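Local coordinates for protein elastase inhibitor AFUEI (Aspergillus fumigatus Af293, PDB 3W0E) that inhibits serine elastases, acting non-competitively and with nanomolar affinity on the elastase of its own fungus and also blocking human leukocyte elastase, at residues 52-57 and 63-68; 19-24 and 32-37. One frame throughout, in Å; residues are numbered along the deposited sequence.

Contact 1 (52-57 and 63-68)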
# COMPACT_ATOMS: atom_id res chain seq x y z
N LEU A 52 6.57 3.58 -6.19
CA LEU A 52 5.21 3.29 -6.58
C LEU A 52 5.10 1.79 -6.80
O LEU A 52 5.86 1.22 -7.59
CB LEU A 52 4.82 4.05 -7.84
CG LEU A 52 3.45 3.70 -8.41
CD1 LEU A 52 2.34 3.90 -7.36
CD2 LEU A 52 3.17 4.55 -9.65
N ASN A 53 4.17 1.17 -6.09
CA ASN A 53 3.91 -0.26 -6.27
C ASN A 53 2.64 -0.44 -7.06
O ASN A 53 1.59 0.06 -6.69
CB ASN A 53 3.77 -0.97 -4.92
CG ASN A 53 5.03 -0.91 -4.11
OD1 ASN A 53 6.00 -1.62 -4.40
ND2 ASN A 53 5.05 -0.06 -3.10
N ILE A 54 2.75 -1.16 -8.18
CA ILE A 54 1.59 -1.46 -9.00
C ILE A 54 1.28 -2.94 -8.79
O ILE A 54 2.10 -3.80 -9.11
CB ILE A 54 1.90 -1.23 -10.47
CG1 ILE A 54 2.33 0.23 -10.69
CG2 ILE A 54 0.68 -1.58 -11.33
CD1 ILE A 54 1.21 1.21 -10.56
N GLN A 55 0.12 -3.24 -8.23
CA GLN A 55 -0.20 -4.62 -7.92
C GLN A 55 -1.11 -5.13 -9.02
O GLN A 55 -2.13 -4.50 -9.35
CB GLN A 55 -0.90 -4.71 -6.57
CG GLN A 55 -1.04 -6.13 -6.06
CD GLN A 55 -1.10 -6.22 -4.54
OE1 GLN A 55 -1.21 -5.20 -3.83
NE2 GLN A 55 -1.01 -7.44 -4.03
N VAL A 56 -0.74 -6.27 -9.61
CA VAL A 56 -1.52 -6.83 -10.70
C VAL A 56 -2.02 -8.23 -10.30
O VAL A 56 -1.51 -8.85 -9.36
CB VAL A 56 -0.71 -6.87 -12.03
CG1 VAL A 56 -0.31 -5.46 -12.47
CG2 VAL A 56 0.54 -7.75 -11.88
N ASN A 57 -3.04 -8.70 -11.00
CA ASN A 57 -3.44 -10.10 -10.87
C ASN A 57 -2.65 -11.02 -11.79
O ASN A 57 -1.67 -10.59 -12.43
CB ASN A 57 -4.95 -10.28 -11.07
CG ASN A 57 -5.42 -9.87 -12.46
OD1 ASN A 57 -4.63 -9.82 -13.41
ND2 ASN A 57 -6.73 -9.59 -12.59
N ILE A 63 -4.79 -4.23 -10.04
CA ILE A 63 -5.77 -4.36 -8.96
C ILE A 63 -5.57 -3.32 -7.86
O ILE A 63 -6.48 -3.11 -7.06
CB ILE A 63 -5.83 -5.77 -8.32
CG1 ILE A 63 -4.50 -6.16 -7.67
CG2 ILE A 63 -6.26 -6.82 -9.37
CD1 ILE A 63 -4.41 -7.66 -7.39
N SER A 64 -4.39 -2.71 -7.80
CA SER A 64 -4.18 -1.65 -6.81
C SER A 64 -2.83 -0.98 -6.96
O SER A 64 -1.99 -1.42 -7.74
CB SER A 64 -4.30 -2.22 -5.40
OG SER A 64 -4.54 -1.20 -4.44
N ALA A 65 -2.62 0.09 -6.19
CA ALA A 65 -1.32 0.77 -6.16
C ALA A 65 -1.13 1.43 -4.81
O ALA A 65 -2.09 1.88 -4.19
CB ALA A 65 -1.22 1.81 -7.28
N HIS A 66 0.11 1.47 -4.34
CA HIS A 66 0.43 2.21 -3.12
C HIS A 66 1.90 2.54 -3.12
O HIS A 66 2.68 1.88 -3.80
CB HIS A 66 0.03 1.42 -1.86
CG HIS A 66 0.88 0.22 -1.60
ND1 HIS A 66 0.73 -0.97 -2.28
CD2 HIS A 66 1.88 0.02 -0.70
CE1 HIS A 66 1.61 -1.85 -1.83
NE2 HIS A 66 2.31 -1.28 -0.87
N CYS A 67 2.28 3.57 -2.37
CA CYS A 67 3.67 3.95 -2.27
C CYS A 67 4.28 3.27 -1.04
O CYS A 67 3.74 3.38 0.06
CB CYS A 67 3.82 5.47 -2.20
SG CYS A 67 3.12 6.28 -3.63
N ALA A 68 5.38 2.55 -1.25
CA ALA A 68 6.06 1.86 -0.17
C ALA A 68 7.22 1.04 -0.69
O ALA A 68 8.10 0.60 0.06
CB ALA A 68 5.07 0.96 0.59
OXT ALA A 68 7.32 0.78 -1.90
O HOH W 1 -0.90 -2.41 -3.73
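Asn53 and His66 face each other as a hydrogen-bonded antiparallel pair, and the asparagine side chain adds bonds of its own to those of the backbones. Its CG lies anti to the carbonyl carbon (chi1 -63°), which carries the amide toward the chain end: Asn53 ND2 gives one hydrogen to Ala68 OXT at 2.7 Å, close to the amide plane, and the other to His66 O at 3.1 Å. That carbonyl also takes the Asn53 N hydrogen, the two donors reaching it from opposite faces of its plane. An amide suits this place because it donates twice through ND2 while OD1 accepts from Arg35 NE. His66 holds its CG between backbone N and carbonyl carbon (chi1 70°), laying the ring over Asn53, whose CB makes a CH-pi contact 4.2 Å from the His66 ring centroid.

A water at the ring edge joins His66 ND1 to Gln55 OE1, and Gln55 NE2 hydrogen-bonds Glu46 O of the second subunit. In a classic beta bulge, Gln55 O accepts from both Ile63 N (2.8 Å) and Ser64 N (3.3 Å), while Ile63 CG1 lies 3.8 Å from Gln55 CG. On the other face, Leu52 CD1 and Ile54 CD1 each meet the Ala65 CB methyl at 4.1 Å, and Leu52 and Ala65 also touch helix 2-15. The chemistry implies a two-sided hairpin: apolar toward the helix, polar toward the partner subunit, with the C-terminal carboxylate held by Asn53 and a salt bridge to Arg51.

Contact 2 (19-24 and 32-37)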
# COMPACT_ATOMS: atom_id res chain seq x y z
N GLN A 19 -7.28 -2.55 -15.80
CA GLN A 19 -6.59 -2.43 -17.07
C GLN A 19 -5.27 -3.17 -17.02
O GLN A 19 -4.64 -3.26 -15.96
CB GLN A 19 -6.33 -0.96 -17.39
CG GLN A 19 -7.53 -0.10 -17.11
CD GLN A 19 -8.42 0.09 -18.30
OE1 GLN A 19 -9.12 -0.84 -18.71
NE2 GLN A 19 -8.39 1.29 -18.90
N PRO A 20 -4.85 -3.70 -18.18
CA PRO A 20 -3.56 -4.37 -18.31
C PRO A 20 -2.44 -3.35 -18.08
O PRO A 20 -2.54 -2.20 -18.54
CB PRO A 20 -3.53 -4.83 -19.78
CG PRO A 20 -4.54 -3.98 -20.47
CD PRO A 20 -5.60 -3.68 -19.45
N TYR A 21 -1.41 -3.76 -17.36
CA TYR A 21 -0.28 -2.89 -17.10
C TYR A 21 0.69 -2.97 -18.29
O TYR A 21 1.64 -3.75 -18.28
CB TYR A 21 0.42 -3.28 -15.81
CG TYR A 21 1.49 -2.29 -15.43
CD1 TYR A 21 1.17 -0.95 -15.21
CD2 TYR A 21 2.80 -2.69 -15.33
CE1 TYR A 21 2.17 -0.04 -14.87
CE2 TYR A 21 3.79 -1.79 -14.99
CZ TYR A 21 3.46 -0.47 -14.76
OH TYR A 21 4.48 0.42 -14.43
N THR A 22 0.43 -2.15 -19.30
CA THR A 22 1.15 -2.23 -20.56
C THR A 22 2.37 -1.35 -20.51
O THR A 22 2.53 -0.55 -19.60
CB THR A 22 0.26 -1.71 -21.70
OG1 THR A 22 -0.10 -0.35 -21.42
CG2 THR A 22 -1.02 -2.55 -21.81
N ASP A 23 3.24 -1.46 -21.51
CA ASP A 23 4.40 -0.58 -21.57
C ASP A 23 3.95 0.86 -21.72
O ASP A 23 4.59 1.77 -21.19
CB ASP A 23 5.33 -0.96 -22.73
CG ASP A 23 5.83 -2.38 -22.61
OD1 ASP A 23 6.16 -2.79 -21.48
OD2 ASP A 23 5.87 -3.09 -23.64
N ALA A 24 2.84 1.08 -22.42
CA ALA A 24 2.35 2.45 -22.61
C ALA A 24 1.94 3.08 -21.27
O ALA A 24 2.24 4.25 -21.01
CB ALA A 24 1.22 2.49 -23.61
N ASN A 32 9.72 7.11 -9.53
CA ASN A 32 10.95 6.33 -9.57
C ASN A 32 11.42 6.02 -8.15
O ASN A 32 11.74 6.91 -7.41
CB ASN A 32 12.02 7.12 -10.34
CG ASN A 32 13.28 6.33 -10.57
OD1 ASN A 32 14.31 6.88 -10.91
ND2 ASN A 32 13.21 5.05 -10.35
N PRO A 33 11.45 4.76 -7.75
CA PRO A 33 11.28 3.60 -8.62
C PRO A 33 9.87 3.10 -8.68
O PRO A 33 9.09 3.48 -7.85
CB PRO A 33 12.13 2.56 -7.93
CG PRO A 33 12.13 2.96 -6.53
CD PRO A 33 12.14 4.41 -6.51
N ILE A 34 9.58 2.25 -9.66
CA ILE A 34 8.26 1.62 -9.75
C ILE A 34 8.48 0.11 -9.66
O ILE A 34 9.36 -0.45 -10.34
CB ILE A 34 7.60 1.91 -11.09
CG1 ILE A 34 7.24 3.39 -11.22
CG2 ILE A 34 6.33 1.08 -11.27
CD1 ILE A 34 6.88 3.78 -12.64
N ARG A 35 7.71 -0.56 -8.81
CA ARG A 35 7.83 -2.00 -8.64
C ARG A 35 6.48 -2.64 -8.95
O ARG A 35 5.45 -2.16 -8.49
CB ARG A 35 8.22 -2.35 -7.20
CG ARG A 35 8.15 -3.83 -6.86
CD ARG A 35 8.80 -4.10 -5.50
NE ARG A 35 8.04 -3.49 -4.42
CZ ARG A 35 8.40 -3.53 -3.14
NH1 ARG A 35 9.53 -4.13 -2.79
NH2 ARG A 35 7.64 -2.96 -2.22
N VAL A 36 6.50 -3.71 -9.72
CA VAL A 36 5.26 -4.43 -10.00
C VAL A 36 5.13 -5.62 -9.03
O VAL A 36 6.04 -6.43 -8.92
CB VAL A 36 5.19 -4.89 -11.48
CG1 VAL A 36 3.85 -5.60 -11.75
CG2 VAL A 36 5.31 -3.69 -12.41
N LEU A 37 3.99 -5.71 -8.33
CA LEU A 37 3.78 -6.77 -7.37
C LEU A 37 2.87 -7.82 -7.99
O LEU A 37 1.74 -7.50 -8.33
CB LEU A 37 3.13 -6.21 -6.10
CG LEU A 37 4.01 -5.20 -5.34
CD1 LEU A 37 3.31 -4.72 -4.09
CD2 LEU A 37 5.35 -5.87 -4.99
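Tyr21 alone carries the 19-24 side of this contact, laying its ring beside Ile34 and Val36. The backbones stay well apart, with Tyr21 CA 9.1 Å from Val36 CA, and the length of the tyrosine side chain bridges the distance between them. Its CG is anti to the backbone N (chi1 -173°), which sends the ring out toward strand 34-37.

Along that strand, Ile34 comes first. Its CB points toward the 19-24 segment, and the CG2 methyl approaches the phenol oxygen, with 3.7 Å between Ile34 CG2 and Tyr21 OH. The two side chains meet at a slant, a beta-branched residue serving both the extended backbone and the apolar neighbour. Ile34 also touches Leu29, which packs on Tyr21 as well. Arg35 turns away, as alternation along a strand requires, and its NE reaches Asn53 OD1 on the opposite face. Val36 returns to the tyrosine side: its CG2, anti to the carbonyl carbon, lies 3.5 Å from Tyr21 CE2 and 4.0 Å from Tyr21 CD2. This methyl therefore touches the ring obliquely at CE2 and CD2, while the isoleucine methyl meets its hydroxyl end. Leu37, again on the Arg35 side, packs against His66 of its own chain and Met45 of the second subunit.

No hydrogen bond links the two segments. Tyr21 is instead placed by its own backbone, at the centre of an inverse gamma turn and bonded to Asn60, just before Thr22 N-caps helix 23-28. Ile54, Val56 and Ile62 also touch the tyrosine side chain. Such a turn residue, packed on the outermost strand of a mixed sheet, ties the segment leading into helix 23-28 to the sheet of this I78-family inhibitor, a member of the CI-2 clan.

How the contacts relate
Contact 1 is buried near the centre of the chain and contact 2 is a small surface patch, their centres about 8 Å apart. Both reach the same sheet: strand 52-56 lies in the middle, antiparallel to 62-67 in contact 1 and parallel to the 34-37 strand of contact 2. Backbone hydrogen bonds between strands 34-37 and 52-56 join them, Ile54 O to Leu37 N among them. Chemistry follows place. Contact 1 combines backbone bonds, a buried amide and a chain-end carboxylate with an apolar face toward helix 2-15, whereas contact 2 relies on van der Waals packing of one aromatic ring. Contact 2 closes first along the chain, before the hairpin of contact 1.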